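Local coordinates for protein ribosomal RNA methyltransferase, putative (Plasmodium falciparum, PDB 2PLW) that binds S-adenosylmethionine and, as in the RlmE family, probably methylates the 2'-hydroxyl of a uridine in ribosomal RNA, this chain being its FtsJ-like methyltransferase domain, at residues N23-D28 / K105-I110; G169-V174 / L191-F196. All blocks are in the same frame, centred on the assembly; numbering follows the deposited sequence.

Contact 1: residues N23-D28 / K105-I110; sequences NKIILD and KKIDII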
ATOM      1  N   ASN A  23      -8.294  16.025  -1.878  1.00 20.13           N
ATOM      2  CA  ASN A  23      -7.013  16.635  -2.254  1.00 19.50           C
ATOM      3  C   ASN A  23      -5.810  15.806  -1.802  1.00 18.03           C
ATOM      4  O   ASN A  23      -4.805  16.347  -1.323  1.00 17.76           O
ATOM      5  CB  ASN A  23      -6.901  18.091  -1.741  1.00 19.57           C
ATOM      6  CG  ASN A  23      -5.809  18.883  -2.461  1.00 21.22           C
ATOM      7  OD1 ASN A  23      -5.359  18.492  -3.536  1.00 20.13           O
ATOM      8  ND2 ASN A  23      -5.376  19.988  -1.861  1.00 21.03           N
ATOM      9  N   LYS A  24      -5.934  14.493  -1.946  1.00 17.49           N
ATOM     10  CA  LYS A  24      -4.818  13.592  -1.647  1.00 15.94           C
ATOM     11  C   LYS A  24      -4.417  12.812  -2.877  1.00 15.49           C
ATOM     12  O   LYS A  24      -5.276  12.442  -3.698  1.00 14.60           O
ATOM     13  CB  LYS A  24      -5.183  12.587  -0.553  1.00 17.63           C
ATOM     14  CG  LYS A  24      -5.642  13.219   0.792  1.00 18.32           C
ATOM     15  CD  LYS A  24      -4.481  13.878   1.515  1.00 22.31           C
ATOM     16  CE  LYS A  24      -4.947  14.673   2.735  1.00 22.15           C
ATOM     17  NZ  LYS A  24      -3.797  15.414   3.333  1.00 25.04           N
ATOM     18  N   ILE A  25      -3.117  12.547  -2.974  1.00 13.91           N
ATOM     19  CA  ILE A  25      -2.631  11.613  -3.986  1.00 13.65           C
ATOM     20  C   ILE A  25      -2.563  10.249  -3.283  1.00 12.35           C
ATOM     21  O   ILE A  25      -1.953  10.113  -2.227  1.00 12.79           O
ATOM     22  CB  ILE A  25      -1.266  12.035  -4.530  1.00 13.48           C
ATOM     23  CG1 ILE A  25      -1.385  13.389  -5.255  1.00 14.63           C
ATOM     24  CG2 ILE A  25      -0.728  10.969  -5.474  1.00 13.90           C
ATOM     25  CD1 ILE A  25      -0.049  13.877  -5.888  1.00 16.04           C
ATOM     26  N   ILE A  26      -3.163   9.245  -3.903  1.00 11.97           N
ATOM     27  CA  ILE A  26      -3.334   7.914  -3.292  1.00 12.22           C
ATOM     28  C   ILE A  26      -2.768   6.821  -4.199  1.00 12.27           C
ATOM     29  O   ILE A  26      -3.095   6.734  -5.385  1.00 11.91           O
ATOM     30  CB  ILE A  26      -4.823   7.636  -3.015  1.00 12.52           C
ATOM     31  CG1 ILE A  26      -5.414   8.752  -2.150  1.00 13.84           C
ATOM     32  CG2 ILE A  26      -5.010   6.305  -2.267  1.00 14.31           C
ATOM     33  CD1 ILE A  26      -6.908   8.896  -2.345  1.00 16.17           C
ATOM     34  N   LEU A  27      -1.910   5.983  -3.621  1.00 11.96           N
ATOM     35  CA  LEU A  27      -1.321   4.853  -4.339  1.00 12.62           C
ATOM     36  C   LEU A  27      -1.784   3.544  -3.727  1.00 12.42           C
ATOM     37  O   LEU A  27      -1.707   3.352  -2.525  1.00 12.57           O
ATOM     38  CB  LEU A  27       0.204   4.929  -4.274  1.00 11.72           C
ATOM     39  CG  LEU A  27       0.972   3.742  -4.877  1.00 12.48           C
ATOM     40  CD1 LEU A  27       0.709   3.608  -6.353  1.00 13.45           C
ATOM     41  CD2 LEU A  27       2.463   3.899  -4.630  1.00 13.99           C
ATOM     42  N   ASP A  28      -2.204   2.626  -4.591  1.00 13.04           N
ATOM     43  CA  ASP A  28      -2.775   1.357  -4.191  1.00 13.38           C
ATOM     44  C   ASP A  28      -1.863   0.284  -4.757  1.00 13.05           C
ATOM     45  O   ASP A  28      -1.868   0.058  -5.973  1.00 11.98           O
ATOM     46  CB  ASP A  28      -4.176   1.255  -4.794  1.00 14.10           C
ATOM     47  CG  ASP A  28      -4.851  -0.067  -4.512  1.00 17.22           C
ATOM     48  OD1 ASP A  28      -4.553  -0.695  -3.485  1.00 21.01           O
ATOM     49  OD2 ASP A  28      -5.683  -0.492  -5.356  1.00 20.89           O
ATOM     50  N   LYS A 105       5.723  15.997  -6.911  1.00 22.75           N
ATOM     51  CA  LYS A 105       4.900  15.732  -5.742  1.00 20.76           C
ATOM     52  C   LYS A 105       5.184  14.369  -5.132  1.00 19.39           C
ATOM     53  O   LYS A 105       5.597  13.443  -5.812  1.00 19.03           O
ATOM     54  CB  LYS A 105       3.421  15.847  -6.093  1.00 20.71           C
ATOM     55  CG  LYS A 105       2.961  17.274  -6.383  1.00 21.38           C
ATOM     56  CD  LYS A 105       1.473  17.323  -6.730  1.00 20.76           C
ATOM     57  CE  LYS A 105       1.230  16.743  -8.132  1.00 19.99           C
ATOM     58  NZ  LYS A 105       1.747  17.654  -9.210  1.00 22.95           N
ATOM     59  N   LYS A 106       4.965  14.268  -3.834  1.00 17.55           N
ATOM     60  CA  LYS A 106       4.972  12.975  -3.173  1.00 16.65           C
ATOM     61  C   LYS A 106       3.526  12.506  -2.924  1.00 15.67           C
ATOM     62  O   LYS A 106       2.573  13.169  -3.317  1.00 16.45           O
ATOM     63  CB  LYS A 106       5.849  12.996  -1.917  1.00 17.23           C
ATOM     64  CG  LYS A 106       7.352  13.064  -2.268  1.00 18.44           C
ATOM     65  CD  LYS A 106       8.203  12.720  -1.088  1.00 20.51           C
ATOM     66  CE  LYS A 106       9.665  12.893  -1.382  1.00 21.05           C
ATOM     67  NZ  LYS A 106      10.473  12.501  -0.238  1.00 24.22           N
ATOM     68  N   ILE A 107       3.391  11.317  -2.358  1.00 14.02           N
ATOM     69  CA  ILE A 107       2.147  10.593  -2.340  1.00 13.46           C
ATOM     70  C   ILE A 107       1.599  10.648  -0.913  1.00 12.41           C
ATOM     71  O   ILE A 107       2.298  10.315   0.007  1.00 12.58           O
ATOM     72  CB  ILE A 107       2.398   9.105  -2.751  1.00 12.09           C
ATOM     73  CG1 ILE A 107       3.016   9.046  -4.158  1.00 12.96           C
ATOM     74  CG2 ILE A 107       1.101   8.293  -2.722  1.00 12.46           C
ATOM     75  CD1 ILE A 107       3.221   7.664  -4.654  1.00 12.08           C
ATOM     76  N   ASP A 108       0.353  11.062  -0.739  1.00 12.99           N
ATOM     77  CA  ASP A 108      -0.201  11.229   0.601  1.00 12.41           C
ATOM     78  C   ASP A 108      -0.641   9.968   1.331  1.00 12.84           C
ATOM     79  O   ASP A 108      -0.588   9.910   2.571  1.00 13.19           O
ATOM     80  CB  ASP A 108      -1.369  12.205   0.537  1.00 13.65           C
ATOM     81  CG  ASP A 108      -0.960  13.531  -0.030  1.00 15.06           C
ATOM     82  OD1 ASP A 108      -0.230  14.248   0.665  1.00 20.57           O
ATOM     83  OD2 ASP A 108      -1.305  13.829  -1.195  1.00 15.08           O
ATOM     84  N   ILE A 109      -1.122   8.990   0.570  1.00 11.65           N
ATOM     85  CA  ILE A 109      -1.633   7.758   1.123  1.00 12.65           C
ATOM     86  C   ILE A 109      -1.102   6.621   0.287  1.00 11.91           C
ATOM     87  O   ILE A 109      -1.311   6.587  -0.941  1.00 12.61           O
ATOM     88  CB  ILE A 109      -3.188   7.721   1.124  1.00 12.68           C
ATOM     89  CG1 ILE A 109      -3.756   8.940   1.851  1.00 13.18           C
ATOM     90  CG2 ILE A 109      -3.674   6.423   1.734  1.00 13.97           C
ATOM     91  CD1 ILE A 109      -5.269   9.192   1.561  1.00 14.96           C
ATOM     92  N   ILE A 110      -0.362   5.735   0.936  1.00 11.21           N
ATOM     93  CA  ILE A 110       0.151   4.566   0.238  1.00 11.50           C
ATOM     94  C   ILE A 110      -0.436   3.337   0.913  1.00 11.45           C
ATOM     95  O   ILE A 110      -0.232   3.119   2.099  1.00 11.72           O
ATOM     96  CB  ILE A 110       1.688   4.539   0.220  1.00 12.16           C
ATOM     97  CG1 ILE A 110       2.231   5.711  -0.607  1.00 12.70           C
ATOM     98  CG2 ILE A 110       2.195   3.211  -0.385  1.00 12.44           C
ATOM     99  CD1 ILE A 110       3.788   5.827  -0.521  1.00 12.13           C
TER
HETATM  100  O   HOH W   1      -1.489  16.637   1.969  1.00 35.92           O
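Ile-25 and Asp-108 meet where two neighbouring parallel strands come together in the middle of the Rossmann-like sheet of this class I methyltransferase domain. The backbone N of Ile-25 donates to Asp-108 OD2 at 2.8 Å, with a straight N-H...O angle of 179°, and the carboxylate receives it on its anti lone pair. Ile-25 O in turn accepts from Ile-109 N at 3.1 Å and, more weakly, from Asp-108 N. The ladder continues with Leu-27 N to Ile-109 O at 2.8 Å. Ile-26 and Ile-109 lie side by side on one face of the sheet, CG1 of the former 3.7 Å from CD1 of the latter. Leu-27 and Ile-110 point to the opposite face, where Leu-27 CB also meets Ile-107 CG2, before the corner at Asp-108, at 3.8 Å, and helices 93-102 and 122-143 cover this layer. Farther out, Ile-25 CD1 rests against the aliphatic part of Lys-105. Asp-108 is steadied by a second partner, Asn-145 ND2, which bonds to OD1. Lys-24 bends at chi2 (-71°), and its CD packs on Asp-108 CB. A water joins the two polar ends, accepting from Lys-24 NZ at 2.9 Å and donating to Asp-108 OD1 at 3.0 Å.

Contact 2: residues G169-V174 / L191-F196; sequences GMFQLV and LVCKNF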
ATOM      1  N   GLY A 169       9.643   4.151  13.878  1.00 18.96           N
ATOM      2  CA  GLY A 169      10.776   5.025  13.692  1.00 20.27           C
ATOM      3  C   GLY A 169      10.591   6.053  12.594  1.00 21.75           C
ATOM      4  O   GLY A 169      11.422   6.943  12.442  1.00 23.59           O
ATOM      5  N   MET A 170       9.512   5.961  11.822  1.00 20.27           N
ATOM      6  CA  MET A 170       9.309   6.954  10.788  1.00 20.83           C
ATOM      7  C   MET A 170       7.916   7.588  10.734  1.00 18.31           C
ATOM      8  O   MET A 170       7.705   8.531   9.976  1.00 17.97           O
ATOM      9  CB  MET A 170       9.795   6.453   9.424  1.00 20.65           C
ATOM     10  CG  MET A 170       9.089   5.286   8.856  1.00 23.79           C
ATOM     11  SD  MET A 170      10.153   4.546   7.563  1.00 27.97           S
ATOM     12  CE  MET A 170      10.573   2.996   8.314  1.00 28.61           C
ATOM     13  N   PHE A 171       6.989   7.045  11.518  1.00 16.11           N
ATOM     14  CA  PHE A 171       5.630   7.567  11.624  1.00 15.50           C
ATOM     15  C   PHE A 171       5.313   7.955  13.058  1.00 15.78           C
ATOM     16  O   PHE A 171       5.789   7.327  14.010  1.00 16.76           O
ATOM     17  CB  PHE A 171       4.606   6.518  11.189  1.00 14.20           C
ATOM     18  CG  PHE A 171       4.609   6.242   9.729  1.00 14.16           C
ATOM     19  CD1 PHE A 171       3.759   6.935   8.871  1.00 11.15           C
ATOM     20  CD2 PHE A 171       5.492   5.287   9.195  1.00 13.48           C
ATOM     21  CE1 PHE A 171       3.765   6.680   7.516  1.00 13.08           C
ATOM     22  CE2 PHE A 171       5.512   5.015   7.827  1.00 14.36           C
ATOM     23  CZ  PHE A 171       4.639   5.717   6.969  1.00 11.95           C
ATOM     24  N   GLN A 172       4.447   8.948  13.211  1.00 15.88           N
ATOM     25  CA  GLN A 172       4.024   9.305  14.550  1.00 16.71           C
ATOM     26  C   GLN A 172       3.392   8.129  15.277  1.00 17.19           C
ATOM     27  O   GLN A 172       3.720   7.895  16.446  1.00 18.07           O
ATOM     28  CB  GLN A 172       3.061  10.470  14.512  1.00 15.44           C
ATOM     29  CG  GLN A 172       2.698  10.947  15.916  1.00 16.78           C
ATOM     30  CD  GLN A 172       1.512  11.850  15.873  1.00 16.12           C
ATOM     31  OE1 GLN A 172       1.128  12.304  14.809  1.00 16.68           O
ATOM     32  NE2 GLN A 172       0.875  12.082  17.032  1.00 16.53           N
ATOM     33  N   LEU A 173       2.485   7.408  14.606  1.00 17.58           N
ATOM     34  CA  LEU A 173       1.790   6.269  15.227  1.00 19.40           C
ATOM     35  C   LEU A 173       1.694   5.090  14.279  1.00 18.30           C
ATOM     36  O   LEU A 173       1.488   5.268  13.082  1.00 18.09           O
ATOM     37  CB  LEU A 173       0.363   6.601  15.692  1.00 19.31           C
ATOM     38  CG  LEU A 173      -0.289   7.921  16.121  1.00 24.46           C
ATOM     39  CD1 LEU A 173      -0.981   8.571  14.942  1.00 25.97           C
ATOM     40  CD2 LEU A 173      -1.334   7.615  17.205  1.00 23.16           C
ATOM     41  N   VAL A 174       1.768   3.886  14.834  1.00 17.04           N
ATOM     42  CA  VAL A 174       1.599   2.669  14.058  1.00 18.33           C
ATOM     43  C   VAL A 174       0.726   1.693  14.824  1.00 19.41           C
ATOM     44  O   VAL A 174       1.010   1.397  15.993  1.00 19.96           O
ATOM     45  CB  VAL A 174       2.961   1.983  13.742  1.00 17.74           C
ATOM     46  CG1 VAL A 174       2.732   0.725  12.912  1.00 19.74           C
ATOM     47  CG2 VAL A 174       3.886   2.946  12.981  1.00 18.14           C
ATOM     48  N   LEU A 191      -0.587  -3.224   8.981  1.00 15.41           N
ATOM     49  CA  LEU A 191       0.101  -2.233   9.793  1.00 15.17           C
ATOM     50  C   LEU A 191      -0.369  -0.869   9.278  1.00 14.91           C
ATOM     51  O   LEU A 191      -0.192  -0.561   8.110  1.00 15.06           O
ATOM     52  CB  LEU A 191       1.615  -2.373   9.686  1.00 16.09           C
ATOM     53  CG  LEU A 191       2.176  -3.727  10.159  1.00 16.95           C
ATOM     54  CD1 LEU A 191       3.577  -4.007   9.544  1.00 19.46           C
ATOM     55  CD2 LEU A 191       2.219  -3.799  11.677  1.00 21.61           C
ATOM     56  N   VAL A 192      -1.043  -0.127  10.143  1.00 14.06           N
ATOM     57  CA  VAL A 192      -1.604   1.186   9.818  1.00 13.85           C
ATOM     58  C   VAL A 192      -0.712   2.270  10.389  1.00 14.23           C
ATOM     59  O   VAL A 192      -0.565   2.395  11.616  1.00 14.27           O
ATOM     60  CB  VAL A 192      -3.051   1.318  10.384  1.00 14.77           C
ATOM     61  CG1 VAL A 192      -3.626   2.681  10.015  1.00 14.74           C
ATOM     62  CG2 VAL A 192      -3.904   0.231   9.825  1.00 14.31           C
ATOM     63  N   CYS A 193      -0.112   3.081   9.509  1.00 13.29           N
ATOM     64  CA  CYS A 193       0.892   4.020   9.931  1.00 13.08           C
ATOM     65  C   CYS A 193       0.429   5.420   9.592  1.00 13.17           C
ATOM     66  O   CYS A 193       0.142   5.720   8.434  1.00 13.55           O
ATOM     67  CB  CYS A 193       2.205   3.748   9.174  1.00 13.42           C
ATOM     68  SG  CYS A 193       2.738   2.017   9.271  1.00 13.60           S
ATOM     69  N   LYS A 194       0.387   6.267  10.617  1.00 13.81           N
ATOM     70  CA  LYS A 194      -0.116   7.614  10.496  1.00 13.84           C
ATOM     71  C   LYS A 194       0.920   8.668  10.789  1.00 12.59           C
ATOM     72  O   LYS A 194       1.669   8.590  11.773  1.00 12.41           O
ATOM     73  CB  LYS A 194      -1.337   7.775  11.414  1.00 15.47           C
ATOM     74  CG  LYS A 194      -2.397   6.682  11.205  1.00 20.18           C
ATOM     75  CD  LYS A 194      -3.396   7.003  10.085  1.00 27.64           C
ATOM     76  CE  LYS A 194      -4.491   7.980  10.522  1.00 31.35           C
ATOM     77  NZ  LYS A 194      -5.645   7.361  11.271  1.00 33.59           N
ATOM     78  N   ASN A 195       0.951   9.665   9.898  1.00 11.03           N
ATOM     79  CA  ASN A 195       1.729  10.877  10.015  1.00 11.21           C
ATOM     80  C   ASN A 195       3.222  10.584   9.841  1.00 11.36           C
ATOM     81  O   ASN A 195       4.005  10.573  10.784  1.00 11.66           O
ATOM     82  CB  ASN A 195       1.367  11.661  11.313  1.00 11.63           C
ATOM     83  CG  ASN A 195       1.968  13.048  11.342  1.00 13.55           C
ATOM     84  OD1 ASN A 195       2.309  13.613  10.310  1.00 14.79           O
ATOM     85  ND2 ASN A 195       2.082  13.616  12.547  1.00 12.81           N
ATOM     86  N   PHE A 196       3.588  10.379   8.567  1.00 11.34           N
ATOM     87  CA  PHE A 196       4.993  10.192   8.239  1.00 11.80           C
ATOM     88  C   PHE A 196       5.809  11.398   8.681  1.00 12.10           C
ATOM     89  O   PHE A 196       5.534  12.529   8.268  1.00 11.22           O
ATOM     90  CB  PHE A 196       5.156  10.011   6.732  1.00 11.98           C
ATOM     91  CG  PHE A 196       6.600   9.717   6.317  1.00 12.29           C
ATOM     92  CD1 PHE A 196       7.176   8.494   6.652  1.00 13.36           C
ATOM     93  CD2 PHE A 196       7.364  10.657   5.615  1.00 12.83           C
ATOM     94  CE1 PHE A 196       8.509   8.196   6.270  1.00 14.85           C
ATOM     95  CE2 PHE A 196       8.683  10.388   5.245  1.00 16.87           C
ATOM     96  CZ  PHE A 196       9.257   9.151   5.570  1.00 14.33           C
TER
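The ring of Phe-171 is gripped from both faces. Cys-193 CB sits over its centre, 3.4 Å from the centroid, a close CH-pi contact, and Cys-193 SG, beside the backbone N (chi1 -52°), adds a sulfur-aromatic contact over the same face. Against the opposite face comes the edge of Phe-196, CD1 leading and offset toward the rim, in an edge-to-face pair with centroids 5.3 Å apart and planes at 67°. Phe-196 CE1 also touches Met-170 CB at 3.8 Å. Val-174 extends this apolar layer by placing both methyls near Cys-193 SG, while Tyr-150 packs on Phe-171 from outside the hairpin. Phe-171, Val-174, Cys-193 and Phe-196 belong to the antiparallel hairpin of strands 171-176 and 188-196 at one edge of the sheet, where Gln-172 and Leu-173 both face Lys-194 in a classic beta bulge. Lys-194 N donates to Leu-173 O at 2.9 Å, and Leu-173 N returns a bond to Lys-194 O. At the corner Gln-172 N reaches Asn-195 O at 3.0 Å from above the carbonyl plane. The face of Leu-173 and Lys-194 is looser and more exposed. There Leu-173 CD1 leans on Lys-194 CB at 3.6 Å; the lysine chain beyond, though bent, leads away, and NZ bonds to Tyr-17 O. Also at the corner, Asn-195 ND2 donates to Gln-172 OE1 at 2.8 Å, nearly straight, with the two amide planes 76° apart.

How the contacts relate
Contacts 1 and 2 are two junctions of one mixed sheet. In contact 1 the neighbours run parallel, in contact 2 antiparallel, and strand 148-155 lies between strand 107-112 of the first and strand 188-196 of the second. Their centres are about 15 Å apart and their nearest atoms about 6 Å. Helix 122-143 spans both, with Met-140 meeting Ile-110 in contact 1 and Phe-171 in contact 2. Contact 1 does not touch the cofactor: the side chain of Leu-27 is about 6 Å from that of Ile-72, a binding residue, and about 9 Å from bound S-adenosylmethionine. In contact 2 the side chain of Val-192 is about 10 Å from that of Lys-153, the predicted proton acceptor.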